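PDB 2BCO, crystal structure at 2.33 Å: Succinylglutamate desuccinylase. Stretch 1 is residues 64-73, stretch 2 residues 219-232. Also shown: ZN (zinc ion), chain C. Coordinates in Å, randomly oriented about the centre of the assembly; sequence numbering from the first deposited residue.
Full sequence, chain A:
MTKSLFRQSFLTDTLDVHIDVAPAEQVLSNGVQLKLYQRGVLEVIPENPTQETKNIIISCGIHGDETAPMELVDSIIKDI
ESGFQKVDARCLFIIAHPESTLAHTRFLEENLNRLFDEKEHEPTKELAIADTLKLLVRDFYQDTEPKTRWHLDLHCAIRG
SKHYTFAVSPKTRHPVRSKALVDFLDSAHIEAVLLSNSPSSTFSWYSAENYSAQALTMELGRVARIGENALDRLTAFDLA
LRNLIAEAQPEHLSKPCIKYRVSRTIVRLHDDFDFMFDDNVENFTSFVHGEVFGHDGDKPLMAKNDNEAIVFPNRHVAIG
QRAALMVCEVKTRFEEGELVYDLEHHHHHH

Stretch 1, residues 64-73: GDETAPMELV
Stretch 2 (219-232) ELGRVARIGENALD

Stretch 1 begins as a loop and becomes helical by Ala-68, continuing beyond Val-73. Pro-69 to Val-73 keep phi between -62° and -66° and psi between -32° and -44°; the bonds from Leu-72 N to Ala-68 O (3.0 Å) and from Val-73 N to Pro-69 O (2.8 Å) give the helical repeat. Two residues before Ala-68, Glu-66 lies off the helical values at -97/76, while Thr-67 is already at -76/-34. Stretch 2 enters as a strand through Glu-219 and Leu-220, then turns a corner at Gly-221, whose phi/psi of 71/-157 favours glycine. Val-223 to Arg-225 remain extended, and a type II turn runs from Arg-225 to Glu-228, with Ile-226 at -64/136, Gly-227 at 82/1 and a bond from Glu-228 N to Arg-225 O of 3.0 Å. A 3-10 segment starts at Leu-231. The register follows from CA-CA distances: Glu-66 to Val-223 5.0 Å, Thr-67 to Ile-226 5.7 Å, Ala-68 to Asn-229 5.9 Å and Pro-69 to Leu-220 7.2 Å. These pairs place stretch 2 alongside residues 66 to 69, and the contact buries 651 Å² in total.

Thr-67 and Glu-71, one helical turn apart, carry the direct polar contacts. Thr-67 (chi1 74°, p) points toward stretch 2; its OG1 donates to Ala-224 O at 2.6 Å and accepts from Asn-229 ND2 at 2.7 Å, with an N-H...O angle of 167°. A hydroxyl suits this place because it can do both. Glu-71 (chi1 m, chi2 t, chi3 -122°) reaches the turn, where its OE1 accepts from Gly-227 N at 2.8 Å (167°) and from Asn-229 ND2 at 3.1 Å (160°). Asn-229 (chi1 -76°, chi2 -60°) therefore spends its amide donors on both side chains. Its ND2 also lies 3.1 Å from Ala-68 N, but both are donors and no hydrogen bond forms. Water 1 links the backbone of Ala-68 to the side chain of Asn-229: its O accepts from Ala-68 N at 3.1 Å and lies 2.6 Å from Asn-229 OD1. The same water O lies 3.1 Å from Arg-222 O. The turn is braced by a salt bridge from Arg-225 NH1 to Glu-228 OE1, 3.1 Å.

Apolar contacts flank this network. Ile-226 (m, t) places CD1 3.4 Å from CE of selenomethionine Met-70 (m, t, chi3 -26°), while its CG1 approaches Thr-67 CB at 3.5 Å. Pro-69 CG meets Leu-220 CD2 at 3.7 Å. The small Ala-68 points toward stretch 2, its CB 3.6 Å from Asn-229 CG and 4.3 Å from Leu-231 CD1; Leu-72 CD2 extends the patch to Leu-231 CG at 4.5 Å. Val-223 (chi1 -45°) packs its CB 3.5 Å from Asp-65 O and its CG1 3.7 Å from Glu-66 CG.

Beyond that methylene, the buried Glu-66 (m, t, chi3 21°) binds zinc through both OE1, 2.3 Å from ZN, and OE2, 2.5 Å from ZN. Water 2 lies 2.6 Å from ZN and donates to Glu-219 OE1 at 3.2 Å, linking the stretches through the metal.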

ATOM      1  N   GLY A  64      -1.055  -8.474  -8.978  1.00 14.58           N
ATOM      2  CA  GLY A  64      -2.132  -9.449  -9.092  1.00 12.75           C
ATOM      3  C   GLY A  64      -2.280 -10.566  -8.082  1.00 14.19           C
ATOM      4  O   GLY A  64      -3.402 -10.876  -7.670  1.00 13.82           O
ATOM      5  N   ASP A  65      -1.166 -11.175  -7.683  1.00 16.92           N
ATOM      6  CA  ASP A  65      -1.209 -12.283  -6.727  1.00 19.35           C
ATOM      7  C   ASP A  65      -1.387 -11.925  -5.243  1.00 18.04           C
ATOM      8  O   ASP A  65      -1.380 -12.807  -4.398  1.00 21.05           O
ATOM      9  CB  ASP A  65       0.039 -13.169  -6.898  1.00 10.21           C
ATOM     10  CG  ASP A  65       1.336 -12.381  -6.833  1.00 14.30           C
ATOM     11  OD1 ASP A  65       1.297 -11.145  -6.641  1.00 14.10           O
ATOM     12  OD2 ASP A  65       2.411 -13.000  -6.978  1.00 16.54           O
ATOM     13  N   GLU A  66      -1.565 -10.652  -4.916  1.00 12.86           N
ATOM     14  CA  GLU A  66      -1.734 -10.259  -3.509  1.00 12.22           C
ATOM     15  C   GLU A  66      -3.218 -10.112  -3.181  1.00 11.40           C
ATOM     16  O   GLU A  66      -3.747  -9.010  -3.041  1.00 11.51           O
ATOM     17  CB  GLU A  66      -0.937  -8.974  -3.262  1.00 11.45           C
ATOM     18  CG  GLU A  66       0.561  -9.257  -3.383  1.00  9.78           C
ATOM     19  CD  GLU A  66       1.404  -8.018  -3.514  1.00 12.85           C
ATOM     20  OE1 GLU A  66       0.926  -6.933  -3.128  1.00 17.19           O
ATOM     21  OE2 GLU A  66       2.549  -8.133  -3.994  1.00  9.96           O
ATOM     22  N   THR A  67      -3.866 -11.262  -3.032  1.00  8.45           N
ATOM     23  CA  THR A  67      -5.302 -11.356  -2.831  1.00  9.03           C
ATOM     24  C   THR A  67      -5.973 -11.033  -1.501  1.00  9.48           C
ATOM     25  O   THR A  67      -7.102 -10.549  -1.505  1.00 10.11           O
ATOM     26  CB  THR A  67      -5.792 -12.761  -3.286  1.00 11.62           C
ATOM     27  OG1 THR A  67      -5.393 -13.748  -2.322  1.00 10.17           O
ATOM     28  CG2 THR A  67      -5.164 -13.126  -4.646  1.00  8.84           C
ATOM     29  N   ALA A  68      -5.313 -11.311  -0.377  1.00 10.33           N
ATOM     30  CA  ALA A  68      -5.905 -11.052   0.942  1.00  9.82           C
ATOM     31  C   ALA A  68      -6.617  -9.695   1.065  1.00 12.15           C
ATOM     32  O   ALA A  68      -7.775  -9.635   1.478  1.00 15.18           O
ATOM     33  CB  ALA A  68      -4.840 -11.193   2.037  1.00 11.27           C
ATOM     34  N   PRO A  69      -5.944  -8.591   0.709  1.00 12.87           N
ATOM     35  CA  PRO A  69      -6.624  -7.296   0.827  1.00 12.85           C
ATOM     36  C   PRO A  69      -7.843  -7.197  -0.091  1.00 14.15           C
ATOM     37  O   PRO A  69      -8.824  -6.520   0.236  1.00 16.59           O
ATOM     38  CB  PRO A  69      -5.533  -6.290   0.452  1.00 18.23           C
ATOM     39  CG  PRO A  69      -4.269  -7.001   0.841  1.00 20.69           C
ATOM     40  CD  PRO A  69      -4.531  -8.408   0.343  1.00 19.89           C
HETATM   41  N   MSE A  70      -7.769  -7.866  -1.238  1.00  7.63           N
HETATM   42  CA  MSE A  70      -8.869  -7.857  -2.192  1.00  8.94           C
HETATM   43  C   MSE A  70     -10.085  -8.492  -1.527  1.00  7.98           C
HETATM   44  O   MSE A  70     -11.208  -8.010  -1.684  1.00 10.94           O
HETATM   45  CB  MSE A  70      -8.488  -8.638  -3.456  1.00  3.58           C
HETATM   46  CG  MSE A  70      -7.173  -8.196  -4.086  1.00  8.08           C
HETATM   47 SE   MSE A  70      -6.737  -9.088  -5.765  1.00 37.84          SE
HETATM   48  CE  MSE A  70      -7.735 -10.734  -5.504  1.00 17.52           C
ATOM     49  N   GLU A  71      -9.852  -9.570  -0.777  1.00 11.98           N
ATOM     50  CA  GLU A  71     -10.928 -10.265  -0.072  1.00 11.96           C
ATOM     51  C   GLU A  71     -11.511  -9.353   1.003  1.00 10.51           C
ATOM     52  O   GLU A  71     -12.729  -9.295   1.169  1.00  7.78           O
ATOM     53  CB  GLU A  71     -10.425 -11.562   0.586  1.00 15.04           C
ATOM     54  CG  GLU A  71      -9.882 -12.622  -0.370  1.00 13.27           C
ATOM     55  CD  GLU A  71     -10.052 -14.049   0.181  1.00 18.87           C
ATOM     56  OE1 GLU A  71      -9.042 -14.783   0.326  1.00 12.78           O
ATOM     57  OE2 GLU A  71     -11.211 -14.427   0.475  1.00 17.15           O
ATOM     58  N   LEU A  72     -10.643  -8.643   1.730  1.00 14.38           N
ATOM     59  CA  LEU A  72     -11.104  -7.725   2.782  1.00 13.06           C
ATOM     60  C   LEU A  72     -11.942  -6.612   2.170  1.00 11.44           C
ATOM     61  O   LEU A  72     -12.997  -6.257   2.695  1.00 12.50           O
ATOM     62  CB  LEU A  72      -9.922  -7.108   3.543  1.00  9.31           C
ATOM     63  CG  LEU A  72      -9.041  -8.085   4.326  1.00 10.22           C
ATOM     64  CD1 LEU A  72      -8.033  -7.302   5.154  1.00  5.83           C
ATOM     65  CD2 LEU A  72      -9.920  -8.978   5.234  1.00  6.57           C
ATOM     66  N   VAL A  73     -11.463  -6.060   1.060  1.00 13.11           N
ATOM     67  CA  VAL A  73     -12.187  -5.000   0.370  1.00 13.75           C
ATOM     68  C   VAL A  73     -13.528  -5.553  -0.103  1.00 12.69           C
ATOM     69  O   VAL A  73     -14.556  -4.900   0.019  1.00 14.63           O
ATOM     70  CB  VAL A  73     -11.388  -4.470  -0.858  1.00 11.47           C
ATOM     71  CG1 VAL A  73     -12.272  -3.568  -1.719  1.00 10.76           C
ATOM     72  CG2 VAL A  73     -10.160  -3.691  -0.378  1.00  9.09           C
ATOM     73  N   GLU A 219       1.946  -3.700   3.634  1.00 16.55           N
ATOM     74  CA  GLU A 219       2.246  -5.111   3.393  1.00 15.96           C
ATOM     75  C   GLU A 219       1.436  -5.957   4.383  1.00 15.55           C
ATOM     76  O   GLU A 219       1.826  -6.124   5.545  1.00 15.11           O
ATOM     77  CB  GLU A 219       3.735  -5.378   3.598  1.00 24.46           C
ATOM     78  CG  GLU A 219       4.672  -4.468   2.816  1.00 32.74           C
ATOM     79  CD  GLU A 219       4.577  -4.648   1.303  1.00 35.32           C
ATOM     80  OE1 GLU A 219       4.451  -5.796   0.828  1.00 38.69           O
ATOM     81  OE2 GLU A 219       4.654  -3.634   0.587  1.00 38.31           O
ATOM     82  N   LEU A 220       0.310  -6.480   3.908  1.00 12.84           N
ATOM     83  CA  LEU A 220      -0.601  -7.290   4.712  1.00 10.39           C
ATOM     84  C   LEU A 220      -0.426  -8.785   4.475  1.00 12.15           C
ATOM     85  O   LEU A 220      -1.015  -9.356   3.551  1.00 12.57           O
ATOM     86  CB  LEU A 220      -2.049  -6.914   4.395  1.00  6.93           C
ATOM     87  CG  LEU A 220      -2.634  -5.619   4.948  1.00 14.92           C
ATOM     88  CD1 LEU A 220      -1.557  -4.578   5.123  1.00 14.50           C
ATOM     89  CD2 LEU A 220      -3.736  -5.130   4.022  1.00  8.70           C
ATOM     90  N   GLY A 221       0.374  -9.423   5.311  1.00 12.73           N
ATOM     91  CA  GLY A 221       0.568 -10.845   5.159  1.00 15.08           C
ATOM     92  C   GLY A 221       1.385 -11.220   3.940  1.00 13.97           C
ATOM     93  O   GLY A 221       2.162 -10.420   3.422  1.00 13.72           O
ATOM     94  N   ARG A 222       1.192 -12.454   3.491  1.00 14.09           N
ATOM     95  CA  ARG A 222       1.912 -13.021   2.352  1.00 13.72           C
ATOM     96  C   ARG A 222       0.940 -13.305   1.219  1.00 12.15           C
ATOM     97  O   ARG A 222      -0.276 -13.257   1.419  1.00 10.99           O
ATOM     98  CB  ARG A 222       2.575 -14.335   2.782  1.00 14.79           C
ATOM     99  CG  ARG A 222       3.529 -14.188   3.959  1.00 15.51           C
ATOM    100  CD  ARG A 222       4.882 -13.717   3.482  1.00 22.79           C
ATOM    101  NE  ARG A 222       5.587 -14.778   2.759  1.00 25.18           N
ATOM    102  CZ  ARG A 222       6.152 -15.827   3.347  1.00 28.36           C
ATOM    103  NH1 ARG A 222       6.107 -15.954   4.674  1.00 29.24           N
ATOM    104  NH2 ARG A 222       6.756 -16.754   2.614  1.00 28.61           N
ATOM    105  N   VAL A 223       1.472 -13.607   0.039  1.00  7.71           N
ATOM    106  CA  VAL A 223       0.623 -13.913  -1.103  1.00 11.14           C
ATOM    107  C   VAL A 223       0.057 -15.335  -1.017  1.00 10.30           C
ATOM    108  O   VAL A 223       0.732 -16.264  -0.576  1.00 10.70           O
ATOM    109  CB  VAL A 223       1.394 -13.766  -2.453  1.00 21.52           C
ATOM    110  CG1 VAL A 223       2.208 -12.485  -2.451  1.00 23.38           C
ATOM    111  CG2 VAL A 223       2.286 -14.955  -2.693  1.00 20.98           C
ATOM    112  N   ALA A 224      -1.193 -15.486  -1.438  1.00 13.65           N
ATOM    113  CA  ALA A 224      -1.862 -16.781  -1.451  1.00 12.28           C
ATOM    114  C   ALA A 224      -3.084 -16.612  -2.323  1.00 12.52           C
ATOM    115  O   ALA A 224      -3.516 -15.487  -2.574  1.00 14.72           O
ATOM    116  CB  ALA A 224      -2.265 -17.204  -0.030  1.00  7.06           C
ATOM    117  N   ARG A 225      -3.647 -17.720  -2.791  1.00 14.46           N
ATOM    118  CA  ARG A 225      -4.821 -17.643  -3.648  1.00 12.20           C
ATOM    119  C   ARG A 225      -6.025 -17.139  -2.868  1.00 14.06           C
ATOM    120  O   ARG A 225      -6.039 -17.149  -1.636  1.00 15.76           O
ATOM    121  CB  ARG A 225      -5.147 -19.016  -4.244  1.00 14.50           C
ATOM    122  CG  ARG A 225      -3.950 -19.743  -4.846  1.00 17.45           C
ATOM    123  CD  ARG A 225      -4.340 -21.081  -5.475  1.00 15.77           C
ATOM    124  NE  ARG A 225      -3.180 -21.755  -6.039  1.00 14.10           N
ATOM    125  CZ  ARG A 225      -2.345 -22.526  -5.347  1.00 15.55           C
ATOM    126  NH1 ARG A 225      -2.539 -22.751  -4.051  1.00 18.82           N
ATOM    127  NH2 ARG A 225      -1.285 -23.038  -5.946  1.00 12.87           N
ATOM    128  N   ILE A 226      -7.029 -16.678  -3.601  1.00 14.26           N
ATOM    129  CA  ILE A 226      -8.262 -16.207  -3.010  1.00 17.03           C
ATOM    130  C   ILE A 226      -8.948 -17.404  -2.318  1.00 17.32           C
ATOM    131  O   ILE A 226      -9.012 -18.505  -2.879  1.00 16.91           O
ATOM    132  CB  ILE A 226      -9.183 -15.632  -4.111  1.00 16.29           C
ATOM    133  CG1 ILE A 226      -8.553 -14.359  -4.688  1.00 19.91           C
ATOM    134  CG2 ILE A 226     -10.570 -15.386  -3.559  1.00 16.42           C
ATOM    135  CD1 ILE A 226      -9.367 -13.673  -5.798  1.00 19.02           C
ATOM    136  N   GLY A 227      -9.447 -17.173  -1.104  1.00 14.65           N
ATOM    137  CA  GLY A 227     -10.107 -18.217  -0.345  1.00 11.52           C
ATOM    138  C   GLY A 227      -9.101 -19.104   0.365  1.00 14.90           C
ATOM    139  O   GLY A 227      -9.469 -20.068   1.041  1.00 16.01           O
ATOM    140  N   GLU A 228      -7.822 -18.778   0.210  1.00 10.79           N
ATOM    141  CA  GLU A 228      -6.764 -19.563   0.827  1.00  8.56           C
ATOM    142  C   GLU A 228      -5.800 -18.688   1.634  1.00  9.20           C
ATOM    143  O   GLU A 228      -4.659 -19.078   1.882  1.00  8.68           O
ATOM    144  CB  GLU A 228      -6.004 -20.353  -0.259  1.00 10.49           C
ATOM    145  CG  GLU A 228      -6.874 -21.383  -0.996  1.00  7.90           C
ATOM    146  CD  GLU A 228      -6.134 -22.157  -2.090  1.00 10.72           C
ATOM    147  OE1 GLU A 228      -4.882 -22.139  -2.134  1.00  9.69           O
ATOM    148  OE2 GLU A 228      -6.819 -22.807  -2.908  1.00 13.56           O
ATOM    149  N   ASN A 229      -6.265 -17.512   2.050  1.00 10.40           N
ATOM    150  CA  ASN A 229      -5.435 -16.599   2.835  1.00 12.34           C
ATOM    151  C   ASN A 229      -5.600 -16.786   4.343  1.00 11.93           C
ATOM    152  O   ASN A 229      -6.598 -17.332   4.815  1.00 12.09           O
ATOM    153  CB  ASN A 229      -5.760 -15.137   2.484  1.00 13.61           C
ATOM    154  CG  ASN A 229      -5.163 -14.708   1.154  1.00 10.67           C
ATOM    155  OD1 ASN A 229      -3.946 -14.740   0.969  1.00 10.21           O
ATOM    156  ND2 ASN A 229      -6.016 -14.305   0.226  1.00 10.97           N
ATOM    157  N   ALA A 230      -4.607 -16.325   5.094  1.00 13.94           N
ATOM    158  CA  ALA A 230      -4.632 -16.404   6.557  1.00 14.65           C
ATOM    159  C   ALA A 230      -5.355 -15.152   7.061  1.00 12.18           C
ATOM    160  O   ALA A 230      -4.800 -14.365   7.821  1.00 14.55           O
ATOM    161  CB  ALA A 230      -3.195 -16.454   7.097  1.00 20.49           C
ATOM    162  N   LEU A 231      -6.604 -14.997   6.631  1.00 14.62           N
ATOM    163  CA  LEU A 231      -7.438 -13.837   6.955  1.00 16.03           C
ATOM    164  C   LEU A 231      -7.565 -13.386   8.408  1.00 16.99           C
ATOM    165  O   LEU A 231      -7.665 -12.186   8.676  1.00 19.09           O
ATOM    166  CB  LEU A 231      -8.841 -14.042   6.367  1.00 12.42           C
ATOM    167  CG  LEU A 231      -9.168 -13.377   5.021  1.00 16.76           C
ATOM    168  CD1 LEU A 231      -7.943 -13.308   4.132  1.00 12.68           C
ATOM    169  CD2 LEU A 231     -10.285 -14.145   4.333  1.00 12.27           C
ATOM    170  N   ASP A 232      -7.574 -14.332   9.337  1.00 16.37           N
ATOM    171  CA  ASP A 232      -7.705 -14.008  10.753  1.00 16.47           C
ATOM    172  C   ASP A 232      -6.545 -13.153  11.238  1.00 14.80           C
ATOM    173  O   ASP A 232      -6.714 -12.322  12.123  1.00 15.28           O
ATOM    174  CB  ASP A 232      -7.819 -15.295  11.579  1.00 24.28           C
ATOM    175  CG  ASP A 232      -9.110 -16.034  11.299  1.00 31.29           C
ATOM    176  OD1 ASP A 232     -10.180 -15.466  11.616  1.00 34.53           O
ATOM    177  OD2 ASP A 232      -9.065 -17.163  10.746  1.00 34.73           O
TER
HETATM  178 ZN    ZN C 501       2.759  -5.641  -3.594  1.00 46.01          ZN
HETATM  179  O   HOH W   1      -2.666 -12.996  -0.502  1.00 15.90           O
HETATM  180  O   HOH W   2       4.906  -6.272  -2.350  1.00 20.89           O